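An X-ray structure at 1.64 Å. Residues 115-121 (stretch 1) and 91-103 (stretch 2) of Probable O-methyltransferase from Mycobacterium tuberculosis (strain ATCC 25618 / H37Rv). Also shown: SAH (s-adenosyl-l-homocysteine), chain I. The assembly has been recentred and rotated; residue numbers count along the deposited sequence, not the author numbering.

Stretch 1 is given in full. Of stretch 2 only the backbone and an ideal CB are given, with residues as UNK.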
# COMPACT_ATOMS: atom_id res chain seq x y z
N GLU A 115 20.39 -10.53 8.03
CA GLU A 115 20.92 -10.85 9.35
C GLU A 115 19.76 -10.91 10.32
O GLU A 115 19.02 -9.94 10.47
CB GLU A 115 21.95 -9.80 9.81
CG GLU A 115 22.64 -10.15 11.11
CD GLU A 115 23.59 -9.06 11.56
OE1 GLU A 115 23.41 -7.90 11.13
OE2 GLU A 115 24.52 -9.36 12.34
N VAL A 116 19.60 -12.06 10.99
CA VAL A 116 18.67 -12.20 12.10
C VAL A 116 19.44 -11.88 13.38
O VAL A 116 20.45 -12.53 13.70
CB VAL A 116 18.06 -13.61 12.15
CG1 VAL A 116 16.96 -13.71 13.21
CG2 VAL A 116 17.52 -14.01 10.77
N VAL A 117 18.99 -10.87 14.11
CA VAL A 117 19.66 -10.41 15.32
C VAL A 117 18.79 -10.85 16.48
O VAL A 117 17.63 -10.42 16.59
CB VAL A 117 19.84 -8.88 15.33
CG1 VAL A 117 20.40 -8.39 16.66
CG2 VAL A 117 20.70 -8.45 14.17
N VAL A 118 19.33 -11.70 17.36
CA VAL A 118 18.52 -12.35 18.37
C VAL A 118 18.57 -11.56 19.67
O VAL A 118 19.66 -11.20 20.15
CB VAL A 118 18.98 -13.80 18.59
CG1 VAL A 118 18.13 -14.48 19.65
CG2 VAL A 118 18.89 -14.57 17.27
N GLY A 119 17.40 -11.33 20.25
CA GLY A 119 17.28 -10.65 21.51
C GLY A 119 16.07 -9.75 21.51
O GLY A 119 15.47 -9.49 20.47
N PRO A 120 15.68 -9.25 22.69
CA PRO A 120 14.59 -8.27 22.74
C PRO A 120 14.97 -7.03 21.94
O PRO A 120 16.06 -6.48 22.11
CB PRO A 120 14.45 -7.97 24.24
CG PRO A 120 15.30 -9.00 24.96
CD PRO A 120 16.37 -9.40 23.98
N ALA A 121 14.05 -6.58 21.09
CA ALA A 121 14.36 -5.48 20.18
C ALA A 121 14.75 -4.20 20.91
O ALA A 121 15.55 -3.42 20.39
CB ALA A 121 13.18 -5.21 19.24
N UNK A 91 14.82 -8.48 13.62
CA UNK A 91 14.98 -8.63 15.07
C UNK A 91 13.99 -9.67 15.60
O UNK A 91 12.79 -9.58 15.33
CB UNK A 91 14.78 -7.29 15.78
N UNK A 92 14.49 -10.63 16.38
CA UNK A 92 13.66 -11.71 16.88
C UNK A 92 14.13 -12.08 18.27
O UNK A 92 15.33 -12.33 18.45
CB UNK A 92 13.70 -12.92 15.95
N UNK A 93 13.24 -12.11 19.26
CA UNK A 93 13.75 -12.45 20.59
C UNK A 93 13.63 -13.93 20.94
O UNK A 93 14.20 -14.33 21.96
CB UNK A 93 13.01 -11.63 21.65
N UNK A 94 12.87 -14.75 20.20
CA UNK A 94 12.78 -16.18 20.50
C UNK A 94 13.85 -16.92 19.73
O UNK A 94 13.76 -16.99 18.49
CB UNK A 94 11.39 -16.73 20.16
N UNK A 95 14.84 -17.53 20.39
CA UNK A 95 15.89 -18.25 19.63
C UNK A 95 15.35 -19.31 18.69
O UNK A 95 15.89 -19.49 17.59
CB UNK A 95 16.87 -18.91 20.60
N UNK A 96 14.28 -20.02 19.08
CA UNK A 96 13.75 -21.06 18.21
C UNK A 96 13.15 -20.46 16.94
O UNK A 96 13.31 -21.02 15.85
CB UNK A 96 12.70 -21.89 18.95
N UNK A 97 12.47 -19.31 17.05
CA UNK A 97 11.98 -18.65 15.84
C UNK A 97 13.14 -18.23 14.95
O UNK A 97 13.12 -18.45 13.74
CB UNK A 97 11.12 -17.43 16.20
N UNK A 98 14.18 -17.64 15.54
CA UNK A 98 15.33 -17.21 14.75
C UNK A 98 15.96 -18.37 14.00
O UNK A 98 16.35 -18.23 12.84
CB UNK A 98 16.37 -16.55 15.65
N UNK A 99 16.07 -19.54 14.65
CA UNK A 99 16.70 -20.68 13.99
C UNK A 99 15.89 -21.16 12.80
O UNK A 99 16.45 -21.46 11.73
CB UNK A 99 16.89 -21.83 14.98
N UNK A 100 14.57 -21.25 12.96
CA UNK A 100 13.69 -21.61 11.86
C UNK A 100 13.79 -20.58 10.74
O UNK A 100 13.87 -20.94 9.55
CB UNK A 100 12.24 -21.73 12.35
N UNK A 101 13.78 -19.29 11.09
CA UNK A 101 13.85 -18.23 10.08
C UNK A 101 15.15 -18.31 9.27
O UNK A 101 15.14 -18.09 8.05
CB UNK A 101 13.73 -16.86 10.75
N UNK A 102 16.27 -18.60 9.93
CA UNK A 102 17.53 -18.69 9.20
C UNK A 102 17.49 -19.82 8.19
O UNK A 102 17.94 -19.66 7.04
CB UNK A 102 18.70 -18.89 10.17
N UNK A 103 16.93 -20.97 8.57
CA UNK A 103 16.77 -22.06 7.61
C UNK A 103 15.87 -21.63 6.45
O UNK A 103 16.15 -21.92 5.28
CB UNK A 103 16.19 -23.30 8.30
N SAH I . 6.65 -10.64 10.65
CA SAH I . 6.36 -12.08 10.71
CB SAH I . 5.48 -12.38 11.92
CG SAH I . 6.02 -11.84 13.24
SD SAH I . 5.09 -12.56 14.61
C SAH I . 5.68 -12.56 9.43
O SAH I . 6.07 -13.56 8.81
OXT SAH I . 4.75 -11.90 8.98
C5' SAH I . 5.83 -11.56 15.93
C4' SAH I . 7.26 -11.98 16.29
O4' SAH I . 7.78 -11.00 17.17
C3' SAH I . 7.37 -13.31 17.04
O3' SAH I . 8.31 -14.14 16.36
C2' SAH I . 7.89 -12.94 18.42
O2' SAH I . 8.70 -13.94 19.03
C1' SAH I . 8.61 -11.62 18.13
N9 SAH I . 8.80 -10.74 19.29
C8 SAH I . 7.92 -10.53 20.33
N7 SAH I . 8.49 -9.65 21.17
C5 SAH I . 9.70 -9.29 20.68
C6 SAH I . 10.69 -8.43 21.16
N6 SAH I . 10.54 -7.77 22.31
N1 SAH I . 11.83 -8.27 20.42
C2 SAH I . 12.02 -8.97 19.23
N3 SAH I . 11.05 -9.83 18.76
C4 SAH I . 9.90 -9.98 19.49

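Position 91 pairs in parallel with V117, and its CB lies 4.3 Å from A121 CB. The surroundings are apolar, so an aliphatic chain of middling length would suit, branched or not. The residue is L91. Its CD2 packs 3.6 Å from V117 CB and its CD1 3.8 Å from A121 CB.

Position 92 pairs with V118, on the other face of the sheet. Its backbone N donates to V117 O (3.2 Å), and its O accepts from G119 N (2.9 Å). Its CB is 4.3 Å from V116 CG1, which would allow an apolar residue, but a longer acceptor could reach the SAH ribose hydroxyls. The residue is E92. Its OE1 accepts from SAH O3' and its OE2 from SAH O2', both at 2.7 Å. OE2 also accepts from the backbone N of position 94 (2.9 Å).

Position 93 leaves the strand. Its CB points sideways, 3.5 Å from G119 O, and the adenine of SAH is nearby. A flat ring would suit, as might an aliphatic chain. The residue is Y93. SAH N7 lies over one face of its ring, and CE1 comes 3.0 Å from SAH C8.

Position 94 is the N-cap and points away from stretch 1, so many residues would fit. It is Q94.

Position 95 opens the helix. Its CB is 4.7 Å from V118 CG1, and a small apolar residue would suit. P95 brings CG to 4.4 Å from V118 CG1.

Position 96 is out of reach of stretch 1, and a polar chain is plausible. It is the extended K96.

Position 97 turns sideways, with SAH O3' within range of a donor. H97 ND1 donates to SAH O3' (2.9 Å).

Position 98 points toward the strand. Its CB is already 3.6 Å from V118 CG2 and 3.8 Å from V116 CG1, which favours a small residue. A98 makes both contacts with its methyl.

Positions 99, 100 and 103 have no close neighbour in stretch 1, so the choice is wide. They hold E99, V100 and V103.

Position 101 points toward V116, and a small apolar residue fits. The residue is A101; its CB stops short of contact, 4.7 Å from V116 CG2.

Position 102 points sideways, but only a long donor, such as lysine or arginine, would reach V116 O. The residue is R102. Its NH2 donates to V116 O (2.9 Å), which lies at the guanidinium edge. NE and V116 N both donate to one water, each 3.0 Å from its O. NH1 forms a salt bridge with E99 OE2 (3.3 Å), a weak hydrogen bond.

Stretch 2, residues 91-103: LEYQPKHAEVARV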
# COMPACT_ATOMS: atom_id res chain seq x y z
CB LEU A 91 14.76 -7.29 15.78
CG LEU A 91 15.60 -6.13 15.26
CD1 LEU A 91 15.41 -4.89 16.13
CD2 LEU A 91 17.10 -6.48 15.14
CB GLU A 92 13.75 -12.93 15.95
CG GLU A 92 13.00 -14.16 16.45
CD GLU A 92 11.55 -13.85 16.78
OE1 GLU A 92 10.84 -13.26 15.93
OE2 GLU A 92 11.13 -14.19 17.91
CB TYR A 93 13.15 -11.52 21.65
CG TYR A 93 11.83 -11.84 22.26
CD1 TYR A 93 10.73 -12.17 21.49
CD2 TYR A 93 11.65 -11.70 23.63
CE1 TYR A 93 9.49 -12.43 22.08
CE2 TYR A 93 10.43 -11.94 24.23
CZ TYR A 93 9.36 -12.30 23.45
OH TYR A 93 8.14 -12.54 24.06
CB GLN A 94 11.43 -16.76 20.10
CG GLN A 94 10.27 -16.37 20.94
CD GLN A 94 10.20 -17.08 22.28
OE1 GLN A 94 10.98 -18.01 22.58
NE2 GLN A 94 9.24 -16.66 23.09
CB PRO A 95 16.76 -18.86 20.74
CG PRO A 95 16.55 -17.95 21.92
CD PRO A 95 15.12 -17.48 21.83
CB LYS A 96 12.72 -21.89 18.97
CG LYS A 96 12.22 -23.08 18.19
CD LYS A 96 10.97 -23.66 18.82
CE LYS A 96 10.51 -24.90 18.07
NZ LYS A 96 9.18 -25.38 18.54
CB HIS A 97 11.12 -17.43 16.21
CG HIS A 97 9.88 -17.80 16.96
ND1 HIS A 97 8.87 -16.90 17.23
CD2 HIS A 97 9.49 -18.98 17.50
CE1 HIS A 97 7.91 -17.52 17.89
NE2 HIS A 97 8.27 -18.77 18.09
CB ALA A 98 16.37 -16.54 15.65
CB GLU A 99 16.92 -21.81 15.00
CG GLU A 99 18.26 -22.51 14.87
CD GLU A 99 19.43 -21.53 14.69
OE1 GLU A 99 20.35 -21.86 13.91
OE2 GLU A 99 19.44 -20.45 15.33
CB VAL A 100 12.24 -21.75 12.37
CG1 VAL A 100 11.25 -21.88 11.19
CG2 VAL A 100 12.14 -22.94 13.30
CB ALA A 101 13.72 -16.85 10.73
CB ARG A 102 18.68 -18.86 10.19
CG ARG A 102 19.01 -17.56 10.92
CD ARG A 102 20.11 -17.77 11.94
NE ARG A 102 20.46 -16.52 12.62
CZ ARG A 102 20.76 -16.45 13.91
NH1 ARG A 102 20.74 -17.54 14.66
NH2 ARG A 102 21.07 -15.28 14.46
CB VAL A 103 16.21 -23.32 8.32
CG1 VAL A 103 15.83 -24.38 7.29
CG2 VAL A 103 17.23 -23.87 9.31
O HOH W 1 21.34 -14.50 10.59
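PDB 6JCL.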